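Local coordinates for probable protein phosphatase 2C 1 (Oryza sativa subsp. japonica, PDB 6AE9), which removes phosphate from phosphoserine and phosphothreonine of proteins as a metal-dependent PP2C-family phosphatase that acts on the photosystem II core, at residues A[17-22]-A[49-54]; A[33-39]-A[89-95]; A[71-77]-A[104-108]; A[167-173]-A[239-245]. The protein carries 1 engineered substitution. The contacts are given in a common frame with arbitrary orientation. Numbering follows the deposited sequence.

Contact 1 of 4, residues A[17-22]-A[49-54]; sequences TGGEDA and PALFSR
Residues 17-20 form a loop that enters a strand at Asp21 and Ala22. Residues 49-54 lead from a loop into the start of a helix. Gly18 and Gly19 both have positive phi (85° and 77°). At Gly18 a CB would collide with the preceding carbonyl. The closest CA pairs are Glu20 with Ala50 (4.2 Å) and Ala22 with Arg54 (5.3 Å). Arg54 N bonds to Ala50 O at 3.2 Å.

Ser53 takes the p rotamer (chi1 60°). Its OG donates to Glu20 O at 2.8 Å. A water bonds to Ser53 OG at 3.0 Å and weakly to Asp21 O at 3.2 Å. The Arg54 side chain is nearly extended beyond chi1 and reaches back along the loop, where NH2 donates to Thr17 O at 2.8 Å. A second water gives a 2.7 Å bond to Asp21 O. Glu20 CG lies 3.9 Å from Ala50 CB, and Glu20 OE1 forms a salt bridge with Lys14. Ala22 CB packs 3.8 Å from Arg54 CA. Asp21 directs CB away from the helix, and its OD2 bonds to Ser167 and Thr244. The start of helix 51-63 packs on the face of the sheet formed by strands 21-26 and 32-38, on the side where Ala22 and Ala36 point, beside the metal centre of the PP2C fold, with the Asp21 side chain about 4 Å from bound magnesium and manganese.

Contact 2 of 4, residues A[33-39]-A[89-95]; sequences FAVADGV and SATVIIA. With MG (magnesium ion), chain C; MN (manganese (II) ion), chain H.
Strands 33-38 and 89-95 run antiparallel, at 157° between their directions and with axes 4.4 Å apart at closest approach. Phe33-Ala95, Val35-Ile93 and Asp37-Thr91 are hydrogen-bonded pairs. Ala34-Ile94, Ala36-Val92 and Gly38-Ala90 are non-hydrogen-bonded pairs. Each hydrogen-bonded pair has two N-H...O bonds, such as Val35 N to Ile93 O (3.0 Å) and Ile93 N to Val35 O (2.9 Å). Val39 N extends the ladder to Ser89 O (3.0 Å).

Asp37 is a t rotamer (chi1 178°) with chi2 near -13°, which points OD1 and OD2 at different ions. OD1 binds magnesium at 2.0 Å and OD2 binds manganese at 2.1 Å. Gly38 O also binds this magnesium, at 2.0 Å. This strand end forms part of the PP2C dinuclear metal centre, where Asp168 and the engineered Asn241 also bind manganese. Thr91 is p (chi1 67°), with OG1 3.2 Å from Asp37 CB. A water lies 2.8 Å from Asp37 OD2 and 3.0 Å from Thr91 OG1, hydrogen-bonded to both.

Val35 and Ile93 share this face, both with chi1 t; Val35 CB is 4.1 Å from Ile93 CG2. Phe33 is p (chi1 61°), which places its ring with one face against Ala95, whose CB is 4.0 Å from the centroid in a CH-pi contact. On the other face Ala34 CB meets Ile94 CG1 at 3.9 Å. Helices 51-63 and 73-83 cover that face.

Contact 3 of 4, residues A[71-77]-A[104-108]; sequences HDPQLLL and KIASV
The first turn of helix 73-77 lies on strand 104-108. The axes approach to 7.6 Å, and their N-to-C directions differ by 39°. Asp72 is at the N-cap position, but its side chain makes no capping bond. The nearest CA pair is Gln74 with Ala106, at 5.3 Å.

Lys104 begins the strand segment and points toward the helix, with chi1 m and the other chi angles t. The extended chain brings NZ to His71 O (2.9 Å, hydrogen bond) and to a water (2.9 Å), which donates to Asp72 OD1 (2.9 Å). NZ also forms a salt bridge with Glu98. Pro73 CG is 3.8 Å from Lys104 CB. Ile105 points away and packs on Ile93 and Cys153. Ala106 points in, with CB 3.6 Å from Pro73 CB and 3.9 Å from Leu77 CD1. Val108 turns back in, with CG2 4.2 Å from Leu77 CD1.

Helix and sheet thus join through apolar Pro73, Leu77, Ala106 and Val108, with the lysine charge kept at the exposed edge.

Contact 4 of 4, residues A[167-173]-A[239-245]; sequences SDGFFDN and KMNDITV. Engineered in segment 239-245: Asn241 (natural residue Asp). With MN (manganese (II) ion), chain H; MG (magnesium ion), chain D; PO4 (phosphate ion), chain F.
This contact forms part of the dinuclear metal site of the PP2C fold. A short helix that starts at Asp168 follows Ser167 at the N-cap. Residues 239-242 form a loop leading into strand 243-245. Asp168 OD1 and the engineered Asn241 OD1 (natural residue Asp) bind manganese at 2.0 and 2.1 Å. Asp168 OD2 binds a further magnesium at 2.1 Å, distinct from the one on Asp37 and Gly38. A phosphate, probably from the crystallisation liquor, bridges manganese and this further magnesium through O2, and Asn241 ND2 donates to phosphate O3 at 3.0 Å.

Gly169 packs on the loop, with CA 3.2 Å from Asp242 O; a CB would clash with that oxygen. Ser167 N bonds weakly to Thr244 O at 3.3 Å. Phe170 is t, and Val245 CG2 sits over its ring face, 3.8 Å from the centroid. Lys239 NZ forms a salt bridge with Asp172 OD2 at 2.7 Å. Asn173 OD1 accepts from Lys239 N at 2.9 Å and its ND2 donates to Lys239 O at 2.8 Å.

How the contacts relate
Contacts 1, 2 and 4 converge on the metal centre. Contact 2 supplies Asp37, and contact 4 supplies Asp168 and the engineered Asn241; all three bind the same manganese. Asp37 OD2 lies 2.8 Å from Asp168 OD1. Asp21 of contact 1 links to contact 4: its OD2 is 2.7 Å from Ser167 OG and 2.8 Å from Thr244 OG1. Contact 1 also joins the sheet of contact 2, with Ala22 N 2.7 Å from Ala36 O. Contact 3 extends that sheet away from the metals, with Val92 O 2.8 Å from Val108 N. The centres of contacts 3 and 4 are about 22 Å apart, and these contacts do not touch.

Contact 1 of 4, residues A[17-22]-A[49-54]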
loop_
_atom_site.group_PDB
_atom_site.type_symbol
_atom_site.label_atom_id
_atom_site.label_comp_id
_atom_site.label_asym_id
_atom_site.label_seq_id
_atom_site.Cartn_x
_atom_site.Cartn_y
_atom_site.Cartn_z
ATOM N N THR A 17 27.463 13.281 -14.689
ATOM C CA THR A 17 26.335 13.858 -15.408
ATOM C C THR A 17 25.087 14.009 -14.547
ATOM O O THR A 17 24.048 14.440 -15.059
ATOM C CB THR A 17 26.015 13.026 -16.656
ATOM O OG1 THR A 17 25.919 11.642 -16.299
ATOM C CG2 THR A 17 27.105 13.201 -17.706
ATOM N N GLY A 18 25.160 13.663 -13.264
ATOM C CA GLY A 18 24.046 13.834 -12.354
ATOM C C GLY A 18 23.033 12.709 -12.335
ATOM O O GLY A 18 22.012 12.833 -11.645
ATOM N N GLY A 19 23.269 11.628 -13.061
ATOM C CA GLY A 19 22.341 10.522 -13.073
ATOM C C GLY A 19 21.118 10.804 -13.926
ATOM O O GLY A 19 21.030 11.801 -14.650
ATOM N N GLU A 20 20.148 9.895 -13.822
ATOM C CA GLU A 20 18.975 9.910 -14.689
ATOM C C GLU A 20 17.660 10.009 -13.924
ATOM O O GLU A 20 16.588 9.932 -14.541
ATOM C CB GLU A 20 18.989 8.700 -15.625
ATOM C CG GLU A 20 20.146 8.750 -16.624
ATOM C CD GLU A 20 21.069 7.553 -16.538
ATOM O OE1 GLU A 20 20.615 6.467 -16.123
ATOM O OE2 GLU A 20 22.252 7.698 -16.907
ATOM N N ASP A 21 17.714 10.163 -12.606
ATOM C CA ASP A 21 16.548 10.564 -11.831
ATOM C C ASP A 21 16.382 12.075 -11.951
ATOM O O ASP A 21 17.359 12.819 -12.077
ATOM C CB ASP A 21 16.764 10.264 -10.342
ATOM C CG ASP A 21 16.517 8.798 -9.948
ATOM O OD1 ASP A 21 16.239 7.930 -10.799
ATOM O OD2 ASP A 21 16.603 8.525 -8.726
ATOM N N ALA A 22 15.134 12.532 -11.904
ATOM C CA ALA A 22 14.839 13.957 -11.898
ATOM C C ALA A 22 13.684 14.212 -10.943
ATOM O O ALA A 22 12.938 13.297 -10.592
ATOM C CB ALA A 22 14.502 14.473 -13.305
ATOM N N PRO A 49 20.236 9.107 -21.580
ATOM C CA PRO A 49 19.212 8.496 -20.728
ATOM C C PRO A 49 18.574 9.452 -19.719
ATOM O O PRO A 49 17.552 9.099 -19.120
ATOM C CB PRO A 49 19.971 7.355 -20.041
ATOM C CG PRO A 49 21.381 7.833 -19.996
ATOM C CD PRO A 49 21.601 8.694 -21.205
ATOM N N ALA A 50 19.118 10.652 -19.532
ATOM C CA ALA A 50 18.582 11.591 -18.555
ATOM C C ALA A 50 17.563 12.559 -19.143
ATOM O O ALA A 50 16.865 13.237 -18.386
ATOM C CB ALA A 50 19.727 12.407 -17.946
ATOM N N LEU A 51 17.464 12.656 -20.469
ATOM C CA LEU A 51 16.690 13.747 -21.055
ATOM C C LEU A 51 15.192 13.570 -20.840
ATOM O O LEU A 51 14.490 14.545 -20.557
ATOM C CB LEU A 51 17.015 13.896 -22.539
ATOM C CG LEU A 51 18.457 14.324 -22.820
ATOM C CD1 LEU A 51 18.670 14.569 -24.311
ATOM C CD2 LEU A 51 18.841 15.557 -22.007
ATOM N N PHE A 52 14.677 12.350 -20.998
ATOM C CA PHE A 52 13.234 12.146 -20.882
ATOM C C PHE A 52 12.737 12.488 -19.478
ATOM O O PHE A 52 11.754 13.221 -19.319
ATOM C CB PHE A 52 12.857 10.717 -21.287
ATOM C CG PHE A 52 11.372 10.470 -21.332
ATOM C CD1 PHE A 52 10.677 10.125 -20.179
ATOM C CD2 PHE A 52 10.666 10.596 -22.518
ATOM C CE1 PHE A 52 9.305 9.905 -20.209
ATOM C CE2 PHE A 52 9.293 10.373 -22.558
ATOM C CZ PHE A 52 8.612 10.028 -21.394
ATOM N N SER A 53 13.414 11.985 -18.440
ATOM C CA SER A 53 12.958 12.282 -17.080
ATOM C C SER A 53 13.071 13.766 -16.754
ATOM O O SER A 53 12.161 14.339 -16.137
ATOM C CB SER A 53 13.722 11.443 -16.058
ATOM O OG SER A 53 15.111 11.714 -16.121
ATOM N N ARG A 54 14.176 14.409 -17.147
ATOM C CA ARG A 54 14.336 15.836 -16.881
ATOM C C ARG A 54 13.283 16.659 -17.614
ATOM O O ARG A 54 12.703 17.590 -17.041
ATOM C CB ARG A 54 15.738 16.289 -17.278
ATOM C CG ARG A 54 16.772 16.011 -16.216
ATOM C CD ARG A 54 18.182 16.342 -16.674
ATOM N NE ARG A 54 19.149 15.633 -15.842
ATOM C CZ ARG A 54 20.433 15.492 -16.144
ATOM N NH1 ARG A 54 20.908 16.016 -17.264
ATOM N NH2 ARG A 54 21.239 14.826 -15.326
HETATM O O HOH W 1 17.606 13.131 -15.243
HETATM O O HOH W 2 18.325 15.321 -12.557
#

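Contact 2 of 4, residues A[33-39]-A[89-95]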
loop_
_atom_site.group_PDB
_atom_site.type_symbol
_atom_site.label_atom_id
_atom_site.label_comp_id
_atom_site.label_asym_id
_atom_site.label_seq_id
_atom_site.Cartn_x
_atom_site.Cartn_y
_atom_site.Cartn_z
ATOM N N PHE A 33 5.042 17.802 -5.302
ATOM C CA PHE A 33 6.339 17.320 -5.747
ATOM C C PHE A 33 6.141 16.210 -6.762
ATOM O O PHE A 33 5.055 15.635 -6.892
ATOM C CB PHE A 33 7.232 16.867 -4.580
ATOM C CG PHE A 33 6.666 15.735 -3.780
ATOM C CD1 PHE A 33 6.810 14.428 -4.208
ATOM C CD2 PHE A 33 5.992 15.980 -2.590
ATOM C CE1 PHE A 33 6.286 13.386 -3.477
ATOM C CE2 PHE A 33 5.471 14.936 -1.842
ATOM C CZ PHE A 33 5.613 13.634 -2.293
ATOM N N ALA A 34 7.216 15.919 -7.486
ATOM C CA ALA A 34 7.197 14.860 -8.477
ATOM C C ALA A 34 8.603 14.297 -8.606
ATOM O O ALA A 34 9.592 15.005 -8.394
ATOM C CB ALA A 34 6.714 15.385 -9.830
ATOM N N VAL A 35 8.677 13.007 -8.933
ATOM C CA VAL A 35 9.934 12.315 -9.183
ATOM C C VAL A 35 9.772 11.527 -10.470
ATOM O O VAL A 35 8.716 10.933 -10.715
ATOM C CB VAL A 35 10.293 11.354 -8.029
ATOM C CG1 VAL A 35 11.609 10.643 -8.306
ATOM C CG2 VAL A 35 10.370 12.094 -6.704
ATOM N N ALA A 36 10.816 11.517 -11.292
ATOM C CA ALA A 36 10.860 10.683 -12.484
ATOM C C ALA A 36 12.201 9.972 -12.551
ATOM O O ALA A 36 13.248 10.576 -12.308
ATOM C CB ALA A 36 10.651 11.513 -13.750
ATOM N N ASP A 37 12.162 8.688 -12.869
ATOM C CA ASP A 37 13.353 7.845 -12.927
ATOM C C ASP A 37 13.529 7.403 -14.378
ATOM O O ASP A 37 12.810 6.521 -14.855
ATOM C CB ASP A 37 13.176 6.646 -11.998
ATOM C CG ASP A 37 14.351 5.680 -12.037
ATOM O OD1 ASP A 37 15.208 5.790 -12.944
ATOM O OD2 ASP A 37 14.395 4.780 -11.176
ATOM N N GLY A 38 14.496 8.004 -15.068
ATOM C CA GLY A 38 14.812 7.589 -16.422
ATOM C C GLY A 38 15.286 6.150 -16.447
ATOM O O GLY A 38 16.119 5.760 -15.625
ATOM N N VAL A 39 14.754 5.349 -17.366
ATOM C CA VAL A 39 14.964 3.902 -17.341
ATOM C C VAL A 39 16.367 3.571 -17.843
ATOM O O VAL A 39 16.744 3.940 -18.962
ATOM C CB VAL A 39 13.895 3.172 -18.166
ATOM C CG1 VAL A 39 14.202 1.681 -18.235
ATOM C CG2 VAL A 39 12.507 3.407 -17.568
ATOM N N SER A 89 12.399 7.004 -21.662
ATOM C CA SER A 89 11.265 6.591 -20.845
ATOM C C SER A 89 11.605 6.780 -19.373
ATOM O O SER A 89 12.774 6.923 -18.995
ATOM C CB SER A 89 10.843 5.144 -21.126
ATOM O OG SER A 89 11.789 4.216 -20.631
ATOM N N ALA A 90 10.559 6.762 -18.544
ATOM C CA ALA A 90 10.729 6.980 -17.115
ATOM C C ALA A 90 9.525 6.452 -16.350
ATOM O O ALA A 90 8.393 6.470 -16.841
ATOM C CB ALA A 90 10.891 8.473 -16.807
ATOM N N THR A 91 9.791 5.991 -15.134
ATOM C CA THR A 91 8.747 5.872 -14.132
ATOM C C THR A 91 8.549 7.243 -13.491
ATOM O O THR A 91 9.433 8.099 -13.544
ATOM C CB THR A 91 9.156 4.842 -13.081
ATOM O OG1 THR A 91 10.285 5.335 -12.350
ATOM C CG2 THR A 91 9.540 3.516 -13.757
ATOM N N VAL A 92 7.374 7.469 -12.902
ATOM C CA VAL A 92 7.058 8.806 -12.416
ATOM C C VAL A 92 5.993 8.734 -11.337
ATOM O O VAL A 92 5.097 7.883 -11.374
ATOM C CB VAL A 92 6.641 9.732 -13.587
ATOM C CG1 VAL A 92 5.448 9.132 -14.337
ATOM C CG2 VAL A 92 6.355 11.149 -13.107
ATOM N N ILE A 93 6.089 9.643 -10.373
ATOM C CA ILE A 93 5.038 9.855 -9.388
ATOM C C ILE A 93 4.866 11.358 -9.207
ATOM O O ILE A 93 5.852 12.107 -9.180
ATOM C CB ILE A 93 5.356 9.123 -8.065
ATOM C CG1 ILE A 93 4.187 9.250 -7.089
ATOM C CG2 ILE A 93 6.664 9.637 -7.441
ATOM C CD1 ILE A 93 4.280 8.271 -5.934
ATOM N N ILE A 94 3.608 11.802 -9.123
ATOM C CA ILE A 94 3.248 13.172 -8.764
ATOM C C ILE A 94 2.354 13.115 -7.531
ATOM O O ILE A 94 1.399 12.330 -7.492
ATOM C CB ILE A 94 2.505 13.885 -9.910
ATOM C CG1 ILE A 94 3.360 13.955 -11.174
ATOM C CG2 ILE A 94 2.084 15.291 -9.477
ATOM C CD1 ILE A 94 2.627 14.614 -12.345
ATOM N N ALA A 95 2.643 13.960 -6.541
ATOM C CA ALA A 95 1.818 14.076 -5.342
ATOM C C ALA A 95 1.534 15.541 -5.056
ATOM O O ALA A 95 2.428 16.386 -5.142
ATOM C CB ALA A 95 2.495 13.440 -4.125
HETATM MG MG MG C . 16.899 5.250 -13.839
HETATM MN MN MN H . 16.011 3.598 -10.544
HETATM O O HOH W 3 11.870 4.253 -10.077
HETATM O O HOH W 4 18.675 4.890 -14.732
HETATM O O HOH W 5 17.517 6.933 -12.913
HETATM O O HOH W 6 16.609 5.370 -9.539
#

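Contact 3 of 4, residues A[71-77]-A[104-108]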
loop_
_atom_site.group_PDB
_atom_site.type_symbol
_atom_site.label_atom_id
_atom_site.label_comp_id
_atom_site.label_asym_id
_atom_site.label_seq_id
_atom_site.Cartn_x
_atom_site.Cartn_y
_atom_site.Cartn_z
ATOM N N HIS A 71 -5.073 20.560 -10.668
ATOM C CA HIS A 71 -5.524 19.930 -9.434
ATOM C C HIS A 71 -5.713 18.429 -9.588
ATOM O O HIS A 71 -6.305 17.792 -8.709
ATOM C CB HIS A 71 -6.792 20.610 -8.916
ATOM C CG HIS A 71 -6.538 21.960 -8.320
ATOM N ND1 HIS A 71 -6.147 22.132 -7.010
ATOM C CD2 HIS A 71 -6.586 23.198 -8.865
ATOM C CE1 HIS A 71 -5.982 23.420 -6.768
ATOM N NE2 HIS A 71 -6.242 24.089 -7.877
ATOM N N ASP A 72 -5.197 17.843 -10.668
ATOM C CA ASP A 72 -5.378 16.422 -10.958
ATOM C C ASP A 72 -4.043 15.843 -11.405
ATOM O O ASP A 72 -3.679 15.949 -12.587
ATOM C CB ASP A 72 -6.450 16.203 -12.021
ATOM C CG ASP A 72 -7.844 16.454 -11.491
ATOM O OD1 ASP A 72 -8.400 15.551 -10.828
ATOM O OD2 ASP A 72 -8.375 17.562 -11.720
ATOM N N PRO A 73 -3.292 15.222 -10.494
ATOM C CA PRO A 73 -2.016 14.592 -10.883
ATOM C C PRO A 73 -2.073 13.718 -12.133
ATOM O O PRO A 73 -1.127 13.746 -12.929
ATOM C CB PRO A 73 -1.627 13.809 -9.623
ATOM C CG PRO A 73 -2.195 14.656 -8.505
ATOM C CD PRO A 73 -3.517 15.164 -9.037
ATOM N N GLN A 74 -3.146 12.947 -12.336
ATOM C CA GLN A 74 -3.218 12.088 -13.515
ATOM C C GLN A 74 -3.279 12.903 -14.804
ATOM O O GLN A 74 -2.652 12.536 -15.806
ATOM C CB GLN A 74 -4.414 11.144 -13.420
ATOM C CG GLN A 74 -4.542 10.246 -14.637
ATOM C CD GLN A 74 -5.743 9.339 -14.575
ATOM O OE1 GLN A 74 -6.776 9.693 -14.009
ATOM N NE2 GLN A 74 -5.616 8.155 -15.167
ATOM N N LEU A 75 -4.036 14.007 -14.800
ATOM C CA LEU A 75 -4.110 14.870 -15.977
ATOM C C LEU A 75 -2.819 15.656 -16.176
ATOM O O LEU A 75 -2.455 15.970 -17.319
ATOM C CB LEU A 75 -5.310 15.812 -15.869
ATOM C CG LEU A 75 -6.662 15.109 -15.746
ATOM C CD1 LEU A 75 -7.791 16.125 -15.640
ATOM C CD2 LEU A 75 -6.882 14.176 -16.912
ATOM N N LEU A 76 -2.121 15.993 -15.088
ATOM C CA LEU A 76 -0.790 16.581 -15.212
ATOM C C LEU A 76 0.152 15.631 -15.938
ATOM O O LEU A 76 0.910 16.040 -16.823
ATOM C CB LEU A 76 -0.235 16.903 -13.825
ATOM C CG LEU A 76 -0.727 18.209 -13.227
ATOM C CD1 LEU A 76 -0.379 18.251 -11.754
ATOM C CD2 LEU A 76 -0.089 19.381 -13.958
ATOM N N LEU A 77 0.126 14.350 -15.565
ATOM C CA LEU A 77 0.931 13.358 -16.269
ATOM C C LEU A 77 0.557 13.299 -17.741
ATOM O O LEU A 77 1.432 13.238 -18.613
ATOM C CB LEU A 77 0.729 11.980 -15.642
ATOM C CG LEU A 77 1.460 11.671 -14.340
ATOM C CD1 LEU A 77 1.139 10.252 -13.932
ATOM C CD2 LEU A 77 2.952 11.845 -14.532
ATOM N N LYS A 104 -3.244 13.959 -3.114
ATOM C CA LYS A 104 -3.602 13.321 -4.377
ATOM C C LYS A 104 -2.344 12.792 -5.048
ATOM O O LYS A 104 -1.348 13.515 -5.165
ATOM C CB LYS A 104 -4.267 14.328 -5.313
ATOM C CG LYS A 104 -5.549 14.943 -4.779
ATOM C CD LYS A 104 -6.017 16.022 -5.753
ATOM C CE LYS A 104 -7.245 16.733 -5.250
ATOM N NZ LYS A 104 -7.609 17.851 -6.168
ATOM N N ILE A 105 -2.399 11.545 -5.517
ATOM C CA ILE A 105 -1.238 10.862 -6.085
ATOM C C ILE A 105 -1.596 10.270 -7.444
ATOM O O ILE A 105 -2.691 9.730 -7.635
ATOM C CB ILE A 105 -0.762 9.738 -5.139
ATOM C CG1 ILE A 105 -0.464 10.283 -3.738
ATOM C CG2 ILE A 105 0.454 9.019 -5.727
ATOM C CD1 ILE A 105 -0.378 9.190 -2.665
ATOM N N ALA A 106 -0.671 10.372 -8.396
ATOM C CA ALA A 106 -0.724 9.573 -9.613
ATOM C C ALA A 106 0.660 8.997 -9.865
ATOM O O ALA A 106 1.658 9.721 -9.798
ATOM C CB ALA A 106 -1.190 10.396 -10.819
ATOM N N SER A 107 0.720 7.695 -10.143
ATOM C CA SER A 107 1.997 7.006 -10.264
ATOM C C SER A 107 1.984 6.073 -11.467
ATOM O O SER A 107 1.008 5.358 -11.698
ATOM C CB SER A 107 2.270 6.198 -8.988
ATOM O OG SER A 107 3.522 5.532 -9.034
ATOM N N VAL A 108 3.081 6.075 -12.223
ATOM C CA VAL A 108 3.319 5.089 -13.280
ATOM C C VAL A 108 4.673 4.446 -13.014
ATOM O O VAL A 108 5.710 5.113 -13.113
ATOM C CB VAL A 108 3.281 5.696 -14.686
ATOM C CG1 VAL A 108 3.626 4.622 -15.715
ATOM C CG2 VAL A 108 1.918 6.266 -14.986
HETATM O O HOH W 7 -8.495 15.813 -7.963
#

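Contact 4 of 4, residues A[167-173]-A[239-245]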
loop_
_atom_site.group_PDB
_atom_site.type_symbol
_atom_site.label_atom_id
_atom_site.label_comp_id
_atom_site.label_asym_id
_atom_site.label_seq_id
_atom_site.Cartn_x
_atom_site.Cartn_y
_atom_site.Cartn_z
ATOM N N SER A 167 12.639 7.439 -5.884
ATOM C CA SER A 167 12.774 6.489 -6.968
ATOM C C SER A 167 13.016 5.084 -6.420
ATOM O O SER A 167 13.244 4.885 -5.225
ATOM C CB SER A 167 13.938 6.907 -7.853
ATOM O OG SER A 167 15.139 6.934 -7.103
ATOM N N ASP A 168 12.953 4.094 -7.318
ATOM C CA ASP A 168 13.241 2.724 -6.894
ATOM C C ASP A 168 14.655 2.562 -6.345
ATOM O O ASP A 168 14.897 1.645 -5.553
ATOM C CB ASP A 168 12.922 1.695 -7.998
ATOM C CG ASP A 168 13.897 1.737 -9.175
ATOM O OD1 ASP A 168 14.680 2.699 -9.309
ATOM O OD2 ASP A 168 13.853 0.785 -9.991
ATOM N N GLY A 169 15.592 3.431 -6.724
ATOM C CA GLY A 169 16.930 3.328 -6.164
ATOM C C GLY A 169 16.930 3.518 -4.665
ATOM O O GLY A 169 17.780 2.968 -3.960
ATOM N N PHE A 170 15.976 4.295 -4.159
ATOM C CA PHE A 170 15.795 4.429 -2.722
ATOM C C PHE A 170 15.111 3.196 -2.140
ATOM O O PHE A 170 15.688 2.493 -1.305
ATOM C CB PHE A 170 14.988 5.694 -2.416
ATOM C CG PHE A 170 14.692 5.887 -0.956
ATOM C CD1 PHE A 170 15.725 6.038 -0.042
ATOM C CD2 PHE A 170 13.378 5.923 -0.499
ATOM C CE1 PHE A 170 15.456 6.218 1.309
ATOM C CE2 PHE A 170 13.099 6.107 0.857
ATOM C CZ PHE A 170 14.138 6.253 1.758
ATOM N N PHE A 171 13.892 2.895 -2.602
ATOM C CA PHE A 171 13.088 1.866 -1.944
ATOM C C PHE A 171 13.658 0.462 -2.121
ATOM O O PHE A 171 13.444 -0.392 -1.257
ATOM C CB PHE A 171 11.627 1.953 -2.387
ATOM C CG PHE A 171 10.954 3.226 -1.961
ATOM C CD1 PHE A 171 10.642 3.446 -0.626
ATOM C CD2 PHE A 171 10.661 4.213 -2.885
ATOM C CE1 PHE A 171 10.031 4.623 -0.223
ATOM C CE2 PHE A 171 10.047 5.396 -2.488
ATOM C CZ PHE A 171 9.735 5.602 -1.158
ATOM N N ASP A 172 14.397 0.204 -3.201
ATOM C CA ASP A 172 14.997 -1.119 -3.363
ATOM C C ASP A 172 16.133 -1.370 -2.385
ATOM O O ASP A 172 16.592 -2.517 -2.277
ATOM C CB ASP A 172 15.537 -1.298 -4.780
ATOM C CG ASP A 172 14.447 -1.555 -5.793
ATOM O OD1 ASP A 172 13.341 -1.976 -5.391
ATOM O OD2 ASP A 172 14.717 -1.354 -6.994
ATOM N N ASN A 173 16.589 -0.337 -1.674
ATOM C CA ASN A 173 17.794 -0.401 -0.858
ATOM C C ASN A 173 17.545 -0.005 0.593
ATOM O O ASN A 173 18.495 0.299 1.313
ATOM C CB ASN A 173 18.888 0.475 -1.467
ATOM C CG ASN A 173 19.489 -0.142 -2.698
ATOM O OD1 ASN A 173 20.053 -1.230 -2.628
ATOM N ND2 ASN A 173 19.356 0.529 -3.841
ATOM N N LYS A 239 21.347 -2.825 -4.611
ATOM C CA LYS A 239 21.098 -2.610 -6.032
ATOM C C LYS A 239 21.622 -1.227 -6.388
ATOM O O LYS A 239 21.053 -0.215 -5.968
ATOM C CB LYS A 239 19.603 -2.718 -6.316
ATOM C CG LYS A 239 19.220 -2.397 -7.740
ATOM C CD LYS A 239 17.761 -1.994 -7.816
ATOM C CE LYS A 239 17.514 -1.037 -8.969
ATOM N NZ LYS A 239 16.428 -0.060 -8.677
ATOM N N MET A 240 22.721 -1.173 -7.134
ATOM C CA MET A 240 23.290 0.117 -7.492
ATOM C C MET A 240 22.330 0.869 -8.402
ATOM O O MET A 240 21.766 0.300 -9.339
ATOM C CB MET A 240 24.654 -0.068 -8.158
ATOM C CG MET A 240 25.727 -0.546 -7.183
ATOM S SD MET A 240 27.351 -0.699 -7.942
ATOM C CE MET A 240 27.611 0.975 -8.493
ATOM N N ASN A 241 22.127 2.154 -8.105
ATOM C CA ASN A 241 21.072 2.900 -8.779
ATOM C C ASN A 241 21.140 4.362 -8.370
ATOM O O ASN A 241 21.653 4.686 -7.292
ATOM C CB ASN A 241 19.733 2.286 -8.359
ATOM C CG ASN A 241 18.716 2.274 -9.469
ATOM O OD1 ASN A 241 17.757 3.045 -9.466
ATOM N ND2 ASN A 241 18.950 1.431 -10.464
ATOM N N ASP A 242 20.644 5.251 -9.229
ATOM C CA ASP A 242 20.380 6.617 -8.803
ATOM C C ASP A 242 19.396 6.586 -7.638
ATOM O O ASP A 242 18.466 5.775 -7.611
ATOM C CB ASP A 242 19.759 7.407 -9.956
ATOM C CG ASP A 242 20.684 7.534 -11.158
ATOM O OD1 ASP A 242 21.906 7.719 -10.974
ATOM O OD2 ASP A 242 20.170 7.470 -12.291
ATOM N N ILE A 243 19.612 7.465 -6.665
ATOM C CA ILE A 243 18.775 7.543 -5.474
ATOM C C ILE A 243 18.219 8.955 -5.360
ATOM O O ILE A 243 18.980 9.928 -5.348
ATOM C CB ILE A 243 19.566 7.158 -4.212
ATOM C CG1 ILE A 243 19.893 5.667 -4.251
ATOM C CG2 ILE A 243 18.773 7.506 -2.951
ATOM C CD1 ILE A 243 20.965 5.241 -3.273
ATOM N N THR A 244 16.893 9.064 -5.275
ATOM C CA THR A 244 16.218 10.338 -5.062
ATOM C C THR A 244 15.301 10.176 -3.862
ATOM O O THR A 244 14.530 9.214 -3.802
ATOM C CB THR A 244 15.399 10.739 -6.294
ATOM O OG1 THR A 244 16.279 10.925 -7.404
ATOM C CG2 THR A 244 14.636 12.032 -6.044
ATOM N N VAL A 245 15.397 11.102 -2.909
ATOM C CA VAL A 245 14.572 11.095 -1.703
ATOM C C VAL A 245 13.908 12.455 -1.541
ATOM O O VAL A 245 14.584 13.489 -1.566
ATOM C CB VAL A 245 15.394 10.754 -0.447
ATOM C CG1 VAL A 245 14.505 10.805 0.789
ATOM C CG2 VAL A 245 16.019 9.385 -0.597
HETATM MN MN MN H . 16.011 3.598 -10.544
HETATM MG MG MG D . 14.308 0.598 -12.004
HETATM P P PO4 F . 16.797 2.574 -13.001
HETATM O O1 PO4 F . 16.169 2.972 -14.313
HETATM O O2 PO4 F . 15.769 1.973 -12.073
HETATM O O3 PO4 F . 17.903 1.554 -13.223
HETATM O O4 PO4 F . 17.357 3.807 -12.328
HETATM O O HOH W 8 15.696 -0.943 -11.573
HETATM O O HOH W 6 16.609 5.370 -9.539
HETATM O O HOH W 9 12.714 1.920 -12.269
HETATM O O HOH W 10 12.910 -1.009 -12.111
HETATM O O HOH W 11 14.621 0.425 -14.092
#